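Local coordinates for regulatory protein PCRH (Pseudomonas aeruginosa, PDB 2XCB) that acts as a tetratricopeptide-repeat chaperone of the type III secretion system, binding the chaperone-binding region of the minor translocator protein PopD, at the interface of chains A and B. Numbering follows the deposited sequence. Chains: chain A/B, Regulatory protein PCRH.

Contact 1 and contact 2 are twin patches of one two-fold symmetric interface, with their C-alpha centres about 19 Å apart. In each, the loop at residues 12-14 and the first turn of helix 15-30 of one chain dock against the partner's glutamine and aspartate, A:Gln28 and A:Asp36 or B:Gln28 and B:Asp36, which lie on helices 15-30 and 34-47. Contact 1 has chain A supplying the aspartate; contact 2 has chain B doing so and adds a lysine salt bridge. Each subunit both gives and receives much the same grip, with small differences between the copies, a reciprocal exchange that joins the chains through their N-terminal helices. This pair may or may not be the functional form.

Contact 1: the interface of chains A and B. Residues chain A 24, 28, 36, 40; chain B 12-14, 16-17.
The carboxylate of A:Asp36 drops onto the start of helix 15-30 in chain B, where B:Ser14 and B:Thr17 grip its OD2 oxygen together. A:Asp36 OD2 accepts from the hydroxyl B:Ser14 OG at 2.5 Å, approached on the syn side and somewhat tilted from the carboxylate plane. On the anti side comes the hydroxyl OG1 of B:Thr17, also 2.5 Å from A:Asp36 OD2. The backbone B:Ser14 N completes the grip, using the syn lone pair of A:Asp36 OD2 at 3.0 Å. Three donors on one oxygen should fix the rotation of the carboxylate and favour its charged form. The side chains of A:Asp36 and B:Thr17 run past each other in opposite directions, while B:Leu13 lays its CD2 methyl against the carboxylate carbon.

B:Ser14 does double duty as the N-cap of its helix. With chi1 at 61°, B:Ser14 OG is tucked back over its own main chain, where it serves A:Asp36 and also accepts from B:Thr17 N at 3.3 Å.

A:Gln28 approaches from the other side of B:Thr17, its chain bent at chi2 (-54°) to bring the amide nitrogen forward. A:Gln28 NE2 donates to B:Thr17 OG1 at 2.9 Å, making that hydroxyl a relay that receives from the glutamine and gives to the aspartate. The same A:Gln28 NE2 reaches B:Asp16 OD2 at 3.1 Å, nearly along the C-O axis, with amide and carboxylate planes 25° apart. On the methyl side of B:Thr17, A:Leu24 CD2 packs against B:Thr17 CG2 at 4.0 Å.

Contact 2: the interface of chains A and B. Residues chain A 12-14, 16-17; chain B 28, 33, 36.
Facing B:Asp36, the chain A backbone takes a left-handed turn at A:Gly12 (phi 85°), runs extended through A:Leu13 and A:Ser14, and enters helix 15-30. A:Ser14 is the N-cap of this helix in the tetratricopeptide-type chaperone fold: A:Ser14 OG accepts from A:Thr17 N at 3.2 Å. The backbone N-H of A:Ser14 points between the two oxygens of the B:Asp36 carboxylate, a bifurcated bond in which A:Ser14 N lies 3.3 Å from B:Asp36 OD1 and 3.2 Å from B:Asp36 OD2, meeting both on their syn sides. A:Thr17 OG1 donates to B:Asp36 OD2 at 2.5 Å from above the carboxylate plane, 36° out of it and on the same face as A:Ser14 N. The hydroxyl of A:Ser14 adds a weak bond to that oxygen.

The A:Leu13 methyl CD2 comes up obliquely to the carboxylate, 3.8 Å from B:Asp36 CG, backing the acid with an apolar contact.

B:Gln28 NE2 donates to A:Thr17 OG1 at 2.7 Å, although the hydroxyl lies far out of the amide plane and the bond is well bent. The threonine oxygen thus links the glutamine to the aspartate across the interface.

Next to B:Gln28, B:Lys33 crosses A:Asp16 at roughly a right angle. The chain of B:Lys33 runs out nearly straight and then bends at chi4 (79°), placing B:Lys33 NZ above the plane of the carboxylate in a salt bridge, 3.0 Å from A:Asp16 OD2.

Contact 1: the interface of chains A and B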
ATOM      1  N   LEU A  24       6.892   4.482  -1.339  1.00 30.74           N
ATOM      2  CA  LEU A  24       6.440   3.904  -2.622  1.00 31.30           C
ATOM      3  C   LEU A  24       5.800   4.946  -3.563  1.00 30.46           C
ATOM      4  O   LEU A  24       6.068   4.931  -4.766  1.00 29.54           O
ATOM      5  CB  LEU A  24       5.477   2.710  -2.387  1.00 31.83           C
ATOM      6  CG  LEU A  24       4.721   1.876  -3.426  1.00 35.31           C
ATOM      7  CD1 LEU A  24       3.822   0.782  -2.717  1.00 35.90           C
ATOM      8  CD2 LEU A  24       3.829   2.705  -4.330  1.00 39.56           C
ATOM      9  N   GLN A  28       7.334   5.929  -7.200  1.00 38.49           N
ATOM     10  CA  GLN A  28       6.579   5.879  -8.450  1.00 37.40           C
ATOM     11  C   GLN A  28       6.471   7.243  -9.103  1.00 37.86           C
ATOM     12  O   GLN A  28       6.379   7.349 -10.328  1.00 37.11           O
ATOM     13  CB  GLN A  28       5.153   5.344  -8.259  1.00 37.76           C
ATOM     14  CG  GLN A  28       5.047   3.927  -7.757  1.00 37.63           C
ATOM     15  CD  GLN A  28       5.805   2.984  -8.608  1.00 37.69           C
ATOM     16  OE1 GLN A  28       7.042   2.940  -8.558  1.00 40.64           O
ATOM     17  NE2 GLN A  28       5.099   2.235  -9.416  1.00 34.24           N
ATOM     18  N   ASP A  36      -0.455   6.612 -10.826  1.00 31.33           N
ATOM     19  CA  ASP A  36      -0.302   5.705  -9.667  1.00 29.86           C
ATOM     20  C   ASP A  36       0.145   6.512  -8.433  1.00 28.50           C
ATOM     21  O   ASP A  36      -0.458   6.373  -7.361  1.00 27.45           O
ATOM     22  CB  ASP A  36       0.686   4.574  -9.954  1.00 29.77           C
ATOM     23  CG  ASP A  36       0.041   3.383 -10.744  1.00 33.42           C
ATOM     24  OD1 ASP A  36      -1.086   3.456 -11.282  1.00 36.75           O
ATOM     25  OD2 ASP A  36       0.695   2.339 -10.810  1.00 39.93           O
ATOM     26  N   ILE A  40      -1.765   7.084  -4.698  1.00 22.13           N
ATOM     27  CA  ILE A  40      -1.131   6.780  -3.451  1.00 22.85           C
ATOM     28  C   ILE A  40      -1.134   8.016  -2.511  1.00 23.79           C
ATOM     29  O   ILE A  40      -1.394   7.896  -1.318  1.00 20.39           O
ATOM     30  CB  ILE A  40       0.316   6.289  -3.622  1.00 20.59           C
ATOM     31  CG1 ILE A  40       0.377   5.046  -4.548  1.00 25.14           C
ATOM     32  CG2 ILE A  40       0.909   5.962  -2.269  1.00 24.43           C
ATOM     33  CD1 ILE A  40      -0.294   3.872  -3.991  1.00 30.46           C
TER
ATOM     34  N   GLY B  12      -7.506   0.756 -10.270  1.00 47.36           N
ATOM     35  CA  GLY B  12      -6.880   1.103 -11.547  1.00 44.36           C
ATOM     36  C   GLY B  12      -5.357   1.253 -11.526  1.00 42.66           C
ATOM     37  O   GLY B  12      -4.769   1.726 -12.531  1.00 41.10           O
ATOM     38  N   LEU B  13      -4.718   0.857 -10.409  1.00 39.44           N
ATOM     39  CA  LEU B  13      -3.235   0.881 -10.305  1.00 36.82           C
ATOM     40  C   LEU B  13      -2.512  -0.067 -11.285  1.00 36.73           C
ATOM     41  O   LEU B  13      -3.009  -1.155 -11.605  1.00 36.01           O
ATOM     42  CB  LEU B  13      -2.763   0.579  -8.882  1.00 35.67           C
ATOM     43  CG  LEU B  13      -3.121   1.446  -7.667  1.00 34.42           C
ATOM     44  CD1 LEU B  13      -2.678   0.721  -6.354  1.00 28.24           C
ATOM     45  CD2 LEU B  13      -2.556   2.890  -7.725  1.00 28.97           C
ATOM     46  N   SER B  14      -1.311   0.308 -11.737  1.00 35.44           N
ATOM     47  CA  SER B  14      -0.600  -0.565 -12.668  1.00 35.21           C
ATOM     48  C   SER B  14      -0.144  -1.815 -11.927  1.00 35.41           C
ATOM     49  O   SER B  14      -0.102  -1.826 -10.701  1.00 33.91           O
ATOM     50  CB  SER B  14       0.650   0.122 -13.209  1.00 35.16           C
ATOM     51  OG  SER B  14       1.532   0.414 -12.130  1.00 30.37           O
ATOM     52  N   ASP B  16       2.835  -2.905 -11.865  1.00 34.87           N
ATOM     53  CA  ASP B  16       4.111  -2.662 -11.195  1.00 33.47           C
ATOM     54  C   ASP B  16       3.938  -2.052  -9.814  1.00 31.58           C
ATOM     55  O   ASP B  16       4.698  -2.389  -8.899  1.00 30.24           O
ATOM     56  CB  ASP B  16       5.060  -1.805 -12.028  1.00 35.45           C
ATOM     57  CG  ASP B  16       6.301  -1.438 -11.266  1.00 37.29           C
ATOM     58  OD1 ASP B  16       7.243  -2.255 -11.236  1.00 46.06           O
ATOM     59  OD2 ASP B  16       6.342  -0.328 -10.665  1.00 43.97           O
ATOM     60  N   THR B  17       2.931  -1.175  -9.664  1.00 31.55           N
ATOM     61  CA  THR B  17       2.561  -0.641  -8.326  1.00 30.30           C
ATOM     62  C   THR B  17       1.925  -1.713  -7.440  1.00 29.34           C
ATOM     63  O   THR B  17       2.291  -1.814  -6.272  1.00 27.47           O
ATOM     64  CB  THR B  17       1.618   0.606  -8.373  1.00 30.42           C
ATOM     65  OG1 THR B  17       2.301   1.656  -9.048  1.00 30.85           O
ATOM     66  CG2 THR B  17       1.284   1.131  -6.933  1.00 26.85           C
TER

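Contact 2: the interface of chains A and B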
ATOM      1  N   GLY A  12      -5.863   3.005   9.923  1.00 45.99           N
ATOM      2  CA  GLY A  12      -5.116   2.625  11.131  1.00 43.73           C
ATOM      3  C   GLY A  12      -3.764   1.965  10.955  1.00 42.22           C
ATOM      4  O   GLY A  12      -3.328   1.201  11.798  1.00 42.28           O
ATOM      5  N   LEU A  13      -3.099   2.217   9.850  1.00 40.84           N
ATOM      6  CA  LEU A  13      -1.786   1.634   9.656  1.00 39.94           C
ATOM      7  C   LEU A  13      -0.762   2.217  10.628  1.00 40.92           C
ATOM      8  O   LEU A  13      -0.907   3.356  11.078  1.00 40.70           O
ATOM      9  CB  LEU A  13      -1.317   1.798   8.205  1.00 38.72           C
ATOM     10  CG  LEU A  13      -2.112   1.010   7.151  1.00 36.50           C
ATOM     11  CD1 LEU A  13      -1.767   1.536   5.779  1.00 30.31           C
ATOM     12  CD2 LEU A  13      -1.809  -0.523   7.280  1.00 30.11           C
ATOM     13  N   SER A  14       0.276   1.436  10.946  1.00 40.86           N
ATOM     14  CA  SER A  14       1.318   1.907  11.828  1.00 41.06           C
ATOM     15  C   SER A  14       2.103   3.016  11.129  1.00 41.06           C
ATOM     16  O   SER A  14       1.974   3.199   9.916  1.00 40.49           O
ATOM     17  CB  SER A  14       2.302   0.779  12.163  1.00 41.23           C
ATOM     18  OG  SER A  14       3.339   0.670  11.182  1.00 41.82           O
ATOM     19  N   ASP A  16       5.361   3.112  10.612  1.00 38.73           N
ATOM     20  CA  ASP A  16       6.359   2.539   9.731  0.50 37.98           C
ATOM     21  C   ASP A  16       5.758   2.162   8.368  1.00 36.81           C
ATOM     22  O   ASP A  16       6.385   2.346   7.331  1.00 36.21           O
ATOM     23  CB  ASP A  16       6.954   1.317  10.432  0.50 38.34           C
ATOM     24  CG  ASP A  16       7.868   0.528   9.549  0.50 38.79           C
ATOM     25  OD1 ASP A  16       8.829   1.108   8.978  0.50 37.37           O
ATOM     26  OD2 ASP A  16       7.615  -0.689   9.429  0.50 41.47           O
ATOM     27  N   THR A  17       4.539   1.616   8.402  1.00 35.45           N
ATOM     28  CA  THR A  17       3.840   1.167   7.174  1.00 33.68           C
ATOM     29  C   THR A  17       3.480   2.397   6.323  1.00 32.08           C
ATOM     30  O   THR A  17       3.797   2.433   5.141  1.00 31.60           O
ATOM     31  CB  THR A  17       2.543   0.356   7.504  1.00 34.10           C
ATOM     32  OG1 THR A  17       2.897  -0.916   8.104  1.00 35.31           O
ATOM     33  CG2 THR A  17       1.730   0.101   6.217  1.00 35.26           C
TER
ATOM     34  N   GLN B  28       5.776  -6.622   5.825  1.00 31.44           N
ATOM     35  CA  GLN B  28       5.090  -6.465   7.102  1.00 32.56           C
ATOM     36  C   GLN B  28       4.747  -7.833   7.737  1.00 32.70           C
ATOM     37  O   GLN B  28       4.920  -8.031   8.972  1.00 32.51           O
ATOM     38  CB  GLN B  28       3.863  -5.574   6.966  1.00 32.67           C
ATOM     39  CG  GLN B  28       4.211  -4.149   6.505  1.00 34.10           C
ATOM     40  CD  GLN B  28       5.312  -3.511   7.346  1.00 36.79           C
ATOM     41  OE1 GLN B  28       6.499  -3.699   7.106  1.00 42.49           O
ATOM     42  NE2 GLN B  28       4.912  -2.746   8.323  1.00 38.01           N
ATOM     43  N   LYS B  33       4.131  -8.012  11.728  1.00 30.06           N
ATOM     44  CA  LYS B  33       3.197  -6.913  11.769  0.50 30.07           C
ATOM     45  C   LYS B  33       1.866  -7.376  11.101  1.00 30.10           C
ATOM     46  O   LYS B  33       1.521  -6.914   9.971  1.00 29.18           O
ATOM     47  CB  LYS B  33       3.834  -5.670  11.103  0.50 29.82           C
ATOM     48  CG  LYS B  33       4.920  -4.928  11.967  0.50 30.23           C
ATOM     49  CD  LYS B  33       5.058  -3.429  11.564  0.50 31.32           C
ATOM     50  CE  LYS B  33       6.394  -2.798  12.016  0.50 34.65           C
ATOM     51  NZ  LYS B  33       7.585  -3.131  11.157  0.50 36.36           N
ATOM     52  N   ASP B  36      -1.258  -4.839  10.065  1.00 26.67           N
ATOM     53  CA  ASP B  36      -0.929  -3.984   8.951  1.00 27.73           C
ATOM     54  C   ASP B  36      -0.863  -4.801   7.675  1.00 26.45           C
ATOM     55  O   ASP B  36      -1.337  -4.362   6.636  1.00 25.46           O
ATOM     56  CB  ASP B  36       0.427  -3.353   9.169  1.00 26.84           C
ATOM     57  CG  ASP B  36       0.349  -2.075  10.035  1.00 28.10           C
ATOM     58  OD1 ASP B  36      -0.714  -1.657  10.607  1.00 25.15           O
ATOM     59  OD2 ASP B  36       1.370  -1.459  10.061  1.00 27.23           O
TER